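Local coordinates for predicted transcriptional regulator (Oenococcus oeni, PDB 3BY6), which probably binds DNA as a transcription factor of the GntR family, through a winged helix-turn-helix domain, at residues D33-V38 with K54-L59; R19-V24 with Q62-T67. All blocks are in the same frame, centred on the assembly; numbering follows the deposited sequence.

Contact 1 of 2, residues D33-V38 with K54-L59; sequences DQLPSV and KAYKEL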
loop_
_atom_site.group_PDB
_atom_site.type_symbol
_atom_site.label_atom_id
_atom_site.label_comp_id
_atom_site.label_asym_id
_atom_site.label_seq_id
_atom_site.Cartn_x
_atom_site.Cartn_y
_atom_site.Cartn_z
ATOM N N ASP D 33 12.674 -26.073 -3.474
ATOM C CA ASP D 33 11.363 -26.701 -3.526
ATOM C C ASP D 33 10.898 -26.665 -4.969
ATOM O O ASP D 33 11.039 -25.652 -5.653
ATOM C CB ASP D 33 10.342 -25.952 -2.645
ATOM C CG ASP D 33 10.396 -26.366 -1.166
ATOM O OD1 ASP D 33 11.067 -27.352 -0.863
ATOM O OD2 ASP D 33 9.728 -25.721 -0.313
ATOM N N GLN D 34 10.339 -27.773 -5.431
ATOM C CA GLN D 34 9.752 -27.808 -6.745
ATOM C C GLN D 34 8.415 -27.052 -6.745
ATOM O O GLN D 34 7.603 -27.191 -5.845
ATOM C CB GLN D 34 9.555 -29.238 -7.248
ATOM C CG GLN D 34 9.000 -29.229 -8.678
ATOM C CD GLN D 34 9.295 -30.464 -9.481
ATOM O OE1 GLN D 34 9.657 -31.518 -8.941
ATOM N NE2 GLN D 34 9.145 -30.343 -10.798
ATOM N N LEU D 35 8.214 -26.257 -7.783
ATOM C CA LEU D 35 7.002 -25.471 -7.947
ATOM C C LEU D 35 6.092 -26.285 -8.862
ATOM O O LEU D 35 6.612 -26.996 -9.747
ATOM C CB LEU D 35 7.362 -24.148 -8.620
ATOM C CG LEU D 35 6.825 -22.840 -8.058
ATOM C CD1 LEU D 35 7.054 -22.780 -6.554
ATOM C CD2 LEU D 35 7.477 -21.673 -8.788
ATOM N N PRO D 36 4.748 -26.221 -8.648
ATOM C CA PRO D 36 3.793 -26.787 -9.601
ATOM C C PRO D 36 4.005 -26.293 -11.032
ATOM O O PRO D 36 4.633 -25.258 -11.238
ATOM C CB PRO D 36 2.426 -26.287 -9.095
ATOM C CG PRO D 36 2.610 -25.900 -7.724
ATOM C CD PRO D 36 4.079 -25.643 -7.476
ATOM N N SER D 37 3.449 -27.014 -12.006
ATOM C CA SER D 37 3.451 -26.532 -13.389
ATOM C C SER D 37 2.597 -25.265 -13.509
ATOM O O SER D 37 1.809 -24.951 -12.620
ATOM C CB SER D 37 2.972 -27.621 -14.384
ATOM O OG SER D 37 1.602 -27.935 -14.232
ATOM N N VAL D 38 2.790 -24.543 -14.605
ATOM C CA VAL D 38 2.002 -23.384 -14.940
ATOM C C VAL D 38 0.502 -23.721 -14.838
ATOM O O VAL D 38 -0.297 -22.941 -14.305
ATOM C CB VAL D 38 2.364 -22.870 -16.364
ATOM C CG1 VAL D 38 1.272 -21.964 -16.932
ATOM C CG2 VAL D 38 3.701 -22.145 -16.331
ATOM N N LYS D 54 3.601 -15.640 -17.339
ATOM C CA LYS D 54 4.295 -14.349 -17.206
ATOM C C LYS D 54 4.871 -14.193 -15.793
ATOM O O LYS D 54 5.941 -13.644 -15.623
ATOM C CB LYS D 54 3.402 -13.134 -17.548
ATOM C CG LYS D 54 2.641 -13.218 -18.864
ATOM C CD LYS D 54 2.258 -11.838 -19.486
ATOM C CE LYS D 54 1.616 -10.845 -18.506
ATOM N NZ LYS D 54 1.767 -9.414 -19.021
ATOM N N ALA D 55 4.156 -14.682 -14.788
ATOM C CA ALA D 55 4.628 -14.595 -13.418
ATOM C C ALA D 55 5.908 -15.407 -13.229
ATOM O O ALA D 55 6.868 -14.940 -12.628
ATOM C CB ALA D 55 3.550 -15.081 -12.474
ATOM N N TYR D 56 5.903 -16.640 -13.744
ATOM C CA TYR D 56 7.055 -17.533 -13.652
ATOM C C TYR D 56 8.279 -16.932 -14.323
ATOM O O TYR D 56 9.368 -16.926 -13.766
ATOM C CB TYR D 56 6.695 -18.894 -14.269
ATOM C CG TYR D 56 6.007 -19.877 -13.320
ATOM C CD1 TYR D 56 5.483 -19.472 -12.078
ATOM C CD2 TYR D 56 5.858 -21.230 -13.687
ATOM C CE1 TYR D 56 4.838 -20.399 -11.231
ATOM C CE2 TYR D 56 5.257 -22.146 -12.840
ATOM C CZ TYR D 56 4.743 -21.733 -11.618
ATOM O OH TYR D 56 4.152 -22.673 -10.788
ATOM N N LYS D 57 8.063 -16.396 -15.513
ATOM C CA LYS D 57 9.099 -15.740 -16.287
ATOM C C LYS D 57 9.767 -14.563 -15.529
ATOM O O LYS D 57 10.989 -14.393 -15.589
ATOM C CB LYS D 57 8.474 -15.295 -17.604
ATOM C CG LYS D 57 9.389 -14.549 -18.553
ATOM C CD LYS D 57 8.607 -14.091 -19.791
ATOM C CE LYS D 57 9.482 -13.297 -20.759
ATOM N NZ LYS D 57 10.003 -12.062 -20.111
ATOM N N GLU D 58 8.962 -13.782 -14.804
ATOM C CA GLU D 58 9.442 -12.645 -13.989
ATOM C C GLU D 58 10.109 -13.093 -12.674
ATOM O O GLU D 58 11.120 -12.526 -12.239
ATOM C CB GLU D 58 8.266 -11.691 -13.689
ATOM C CG GLU D 58 8.576 -10.480 -12.770
ATOM C CD GLU D 58 9.604 -9.506 -13.344
ATOM O OE1 GLU D 58 9.686 -9.408 -14.584
ATOM O OE2 GLU D 58 10.346 -8.850 -12.566
ATOM N N LEU D 59 9.507 -14.053 -11.990
ATOM C CA LEU D 59 10.148 -14.642 -10.819
ATOM C C LEU D 59 11.556 -15.135 -11.220
ATOM O O LEU D 59 12.483 -15.041 -10.442
ATOM C CB LEU D 59 9.336 -15.838 -10.273
ATOM C CG LEU D 59 8.421 -15.778 -9.027
ATOM C CD1 LEU D 59 8.627 -14.577 -8.121
ATOM C CD2 LEU D 59 6.997 -15.925 -9.416
#
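Tyr56 reaches out from helix 49-61 and puts its phenol end against the bend of segment 33-38. Its hydroxyl donates a hydrogen bond to the backbone oxygen of Pro36, with 2.7 Å between Tyr56 OH and Pro36 O. The donor stands above the carbonyl plane, 42° out of it, while that oxygen lies at the ring's edge, near its plane. The torsion that sets CG opposite the carbonyl carbon (chi1 -86°) sends the ring off the helix, where two aliphatic branches meet it obliquely. Leu35, coming from the opposite direction, lays CD2 3.8 Å from Tyr56 CE1. Val38 slides past the other way and brings CG2, the methyl beside its backbone N, to 3.5 Å from Tyr56 CD2. Methyls near CE1 and CD2 hinder the turning of the ring, while the bond at OH fixes where its far end lies. The hydroxyl also has Thr41 OG1 of helix 38-45 as a hydrogen-bond partner. Ser37 caps that helix, Leu35 pairs by its backbone with Thr73 of strand 72-75, and Ile65 of strand 65-68 touches both Leu35 and Tyr56, so that Tyr56 joins the third helix of the winged helix-turn-helix to the start of helix 38-45 and to the small sheet.

Contact 2 of 2, residues R19-V24 with Q62-T67; sequences RIKNEV and QKVIRT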
loop_
_atom_site.group_PDB
_atom_site.type_symbol
_atom_site.label_atom_id
_atom_site.label_comp_id
_atom_site.label_asym_id
_atom_site.label_seq_id
_atom_site.Cartn_x
_atom_site.Cartn_y
_atom_site.Cartn_z
ATOM N N ARG D 19 3.181 -12.813 -4.538
ATOM C CA ARG D 19 2.693 -13.831 -3.596
ATOM C C ARG D 19 3.778 -14.873 -3.392
ATOM O O ARG D 19 4.076 -15.275 -2.257
ATOM C CB ARG D 19 1.411 -14.513 -4.094
ATOM C CG ARG D 19 0.928 -15.642 -3.205
ATOM C CD ARG D 19 -0.261 -16.372 -3.871
ATOM N NE ARG D 19 -1.055 -17.209 -2.961
ATOM C CZ ARG D 19 -1.868 -16.751 -2.000
ATOM N NH1 ARG D 19 -1.983 -15.444 -1.757
ATOM N NH2 ARG D 19 -2.558 -17.608 -1.250
ATOM N N ILE D 20 4.357 -15.317 -4.491
ATOM C CA ILE D 20 5.377 -16.371 -4.405
ATOM C C ILE D 20 6.663 -15.931 -3.685
ATOM O O ILE D 20 7.219 -16.696 -2.870
ATOM C CB ILE D 20 5.661 -17.001 -5.796
ATOM C CG1 ILE D 20 4.478 -17.940 -6.167
ATOM C CG2 ILE D 20 6.979 -17.752 -5.788
ATOM C CD1 ILE D 20 4.328 -18.262 -7.648
ATOM N N LYS D 21 7.120 -14.704 -3.946
ATOM C CA LYS D 21 8.305 -14.197 -3.247
ATOM C C LYS D 21 8.092 -14.076 -1.754
ATOM O O LYS D 21 9.031 -14.179 -0.961
ATOM C CB LYS D 21 8.698 -12.829 -3.769
ATOM C CG LYS D 21 9.245 -12.854 -5.167
ATOM C CD LYS D 21 9.318 -11.462 -5.782
ATOM C CE LYS D 21 10.121 -10.484 -4.956
ATOM N NZ LYS D 21 9.838 -9.095 -5.430
ATOM N N ASN D 22 6.875 -13.771 -1.348
ATOM C CA ASN D 22 6.608 -13.659 0.076
ATOM C C ASN D 22 6.618 -15.037 0.753
ATOM O O ASN D 22 7.073 -15.177 1.894
ATOM C CB ASN D 22 5.312 -12.917 0.340
ATOM C CG ASN D 22 5.229 -12.392 1.776
ATOM O OD1 ASN D 22 4.350 -12.795 2.553
ATOM N ND2 ASN D 22 6.159 -11.497 2.137
ATOM N N GLU D 23 6.109 -16.046 0.044
ATOM C CA GLU D 23 6.133 -17.420 0.541
ATOM C C GLU D 23 7.568 -17.897 0.710
ATOM O O GLU D 23 7.889 -18.575 1.685
ATOM C CB GLU D 23 5.378 -18.355 -0.402
ATOM C CG GLU D 23 3.881 -18.130 -0.311
ATOM C CD GLU D 23 3.069 -19.037 -1.207
ATOM O OE1 GLU D 23 3.634 -19.677 -2.119
ATOM O OE2 GLU D 23 1.845 -19.085 -0.997
ATOM N N VAL D 24 8.408 -17.531 -0.255
ATOM C CA VAL D 24 9.824 -17.798 -0.170
ATOM C C VAL D 24 10.363 -17.014 1.023
ATOM O O VAL D 24 10.878 -17.602 1.978
ATOM C CB VAL D 24 10.574 -17.415 -1.442
ATOM C CG1 VAL D 24 12.070 -17.628 -1.247
ATOM C CG2 VAL D 24 10.076 -18.222 -2.636
ATOM N N GLN D 62 14.078 -12.258 -11.614
ATOM C CA GLN D 62 14.482 -11.787 -10.281
ATOM C C GLN D 62 15.242 -12.841 -9.500
ATOM O O GLN D 62 15.470 -12.676 -8.301
ATOM C CB GLN D 62 13.251 -11.337 -9.497
ATOM C CG GLN D 62 12.454 -10.249 -10.205
ATOM C CD GLN D 62 11.284 -9.772 -9.425
ATOM O OE1 GLN D 62 11.260 -9.847 -8.209
ATOM N NE2 GLN D 62 10.287 -9.234 -10.129
ATOM N N LYS D 63 15.624 -13.923 -10.193
ATOM C CA LYS D 63 16.324 -15.068 -9.599
ATOM C C LYS D 63 15.632 -15.668 -8.357
ATOM O O LYS D 63 16.299 -16.146 -7.437
ATOM C CB LYS D 63 17.782 -14.663 -9.254
ATOM C CG LYS D 63 18.589 -14.030 -10.388
ATOM C CD LYS D 63 18.474 -14.850 -11.669
ATOM C CE LYS D 63 19.668 -14.668 -12.635
ATOM N NZ LYS D 63 20.278 -13.304 -12.647
ATOM N N VAL D 64 14.300 -15.629 -8.321
ATOM C CA VAL D 64 13.532 -16.207 -7.207
ATOM C C VAL D 64 13.243 -17.687 -7.485
ATOM O O VAL D 64 13.137 -18.478 -6.562
ATOM C CB VAL D 64 12.233 -15.411 -6.927
ATOM C CG1 VAL D 64 11.470 -16.031 -5.791
ATOM C CG2 VAL D 64 12.547 -13.940 -6.586
ATOM N N ILE D 65 13.122 -18.042 -8.761
ATOM C CA ILE D 65 12.914 -19.419 -9.178
ATOM C C ILE D 65 13.744 -19.671 -10.435
ATOM O O ILE D 65 14.091 -18.733 -11.134
ATOM C CB ILE D 65 11.399 -19.786 -9.468
ATOM C CG1 ILE D 65 10.957 -19.271 -10.846
ATOM C CG2 ILE D 65 10.484 -19.319 -8.332
ATOM C CD1 ILE D 65 9.483 -19.489 -11.165
ATOM N N ARG D 66 13.983 -20.953 -10.711
ATOM C CA ARG D 66 14.886 -21.464 -11.757
ATOM C C ARG D 66 14.122 -22.578 -12.498
ATOM O O ARG D 66 13.564 -23.468 -11.868
ATOM C CB ARG D 66 16.161 -22.035 -11.088
ATOM C CG ARG D 66 17.467 -21.854 -11.886
ATOM C CD ARG D 66 18.737 -22.594 -11.234
ATOM N NE ARG D 66 18.952 -22.315 -9.785
ATOM C CZ ARG D 66 19.805 -21.414 -9.259
ATOM N NH1 ARG D 66 20.570 -20.661 -10.039
ATOM N NH2 ARG D 66 19.900 -21.274 -7.929
ATOM N N THR D 67 14.059 -22.499 -13.823
ATOM C CA THR D 67 13.444 -23.552 -14.644
ATOM C C THR D 67 14.513 -24.408 -15.313
ATOM O O THR D 67 15.091 -23.993 -16.326
ATOM C CB THR D 67 12.499 -22.975 -15.723
ATOM O OG1 THR D 67 11.160 -23.446 -15.487
ATOM C CG2 THR D 67 12.915 -23.429 -17.123
#
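Lys21, on helix 12-25, crosses the side chains of both Val64 and Gln62 at about a right angle, and its aliphatic part and its amine do different work. The apolar share centres on Val64, whose two methyls both face one side of the lysine stem: Lys21 CG is 3.8 Å from Val64 CG2 and 3.9 Å from Val64 CG1. One helical turn on, Val24 adds a looser touch, with CG2 4.1 Å from Val64 CG1. Both valines are buried, and Leu59 of helix 49-61 also packs on Val64. The polar share is a single weak hydrogen bond, from Lys21 NZ to Gln62 OE1 at 3.2 Å. A bend at chi3 (56°) carries CE and NZ alongside that oxygen; CD, which lies on the axis of this turn, and CE are each 3.5 Å from Gln62 OE1. Gln62, extended beyond CG, uses its amide at both ends, since NE2 hydrogen-bonds Glu58 OE2 in the last turns of helix 49-61. Cutting Lys21 back to an alanine is likely to leave Gln62 OE1 without its charged donor and to uncover one side of the Val64 methyls. Dispersion between aliphatic groups therefore appears to carry most of this contact between the first helix of the winged-helix domain and the turn leading into strand 65-68, while the amine adds a modest electrostatic tie near the end of helix 49-61.

Contact 1 is nested within the chain loop closed by contact 2, and their centres lie 8 Å apart. Helix 49-61 and the turn after it join them: a Schellman motif with Lys63 as its C-prime residue ends the helix, and Val64 N lies 2.9 Å from Leu59 O in a probable hydrogen bond. Leu59 CD1 is 3.5 Å from Lys21 CG, and Ile65 CD1 comes within 3.8 Å of Leu59 CB. Both contacts reach the same antiparallel sheet, through 34-35 and 65-68, the strands flanking 72-75. Together they join the three helices to the small three-stranded sheet, whose hairpin 65-68/72-75 is the wing, consistent with a DNA-binding domain of the GntR family.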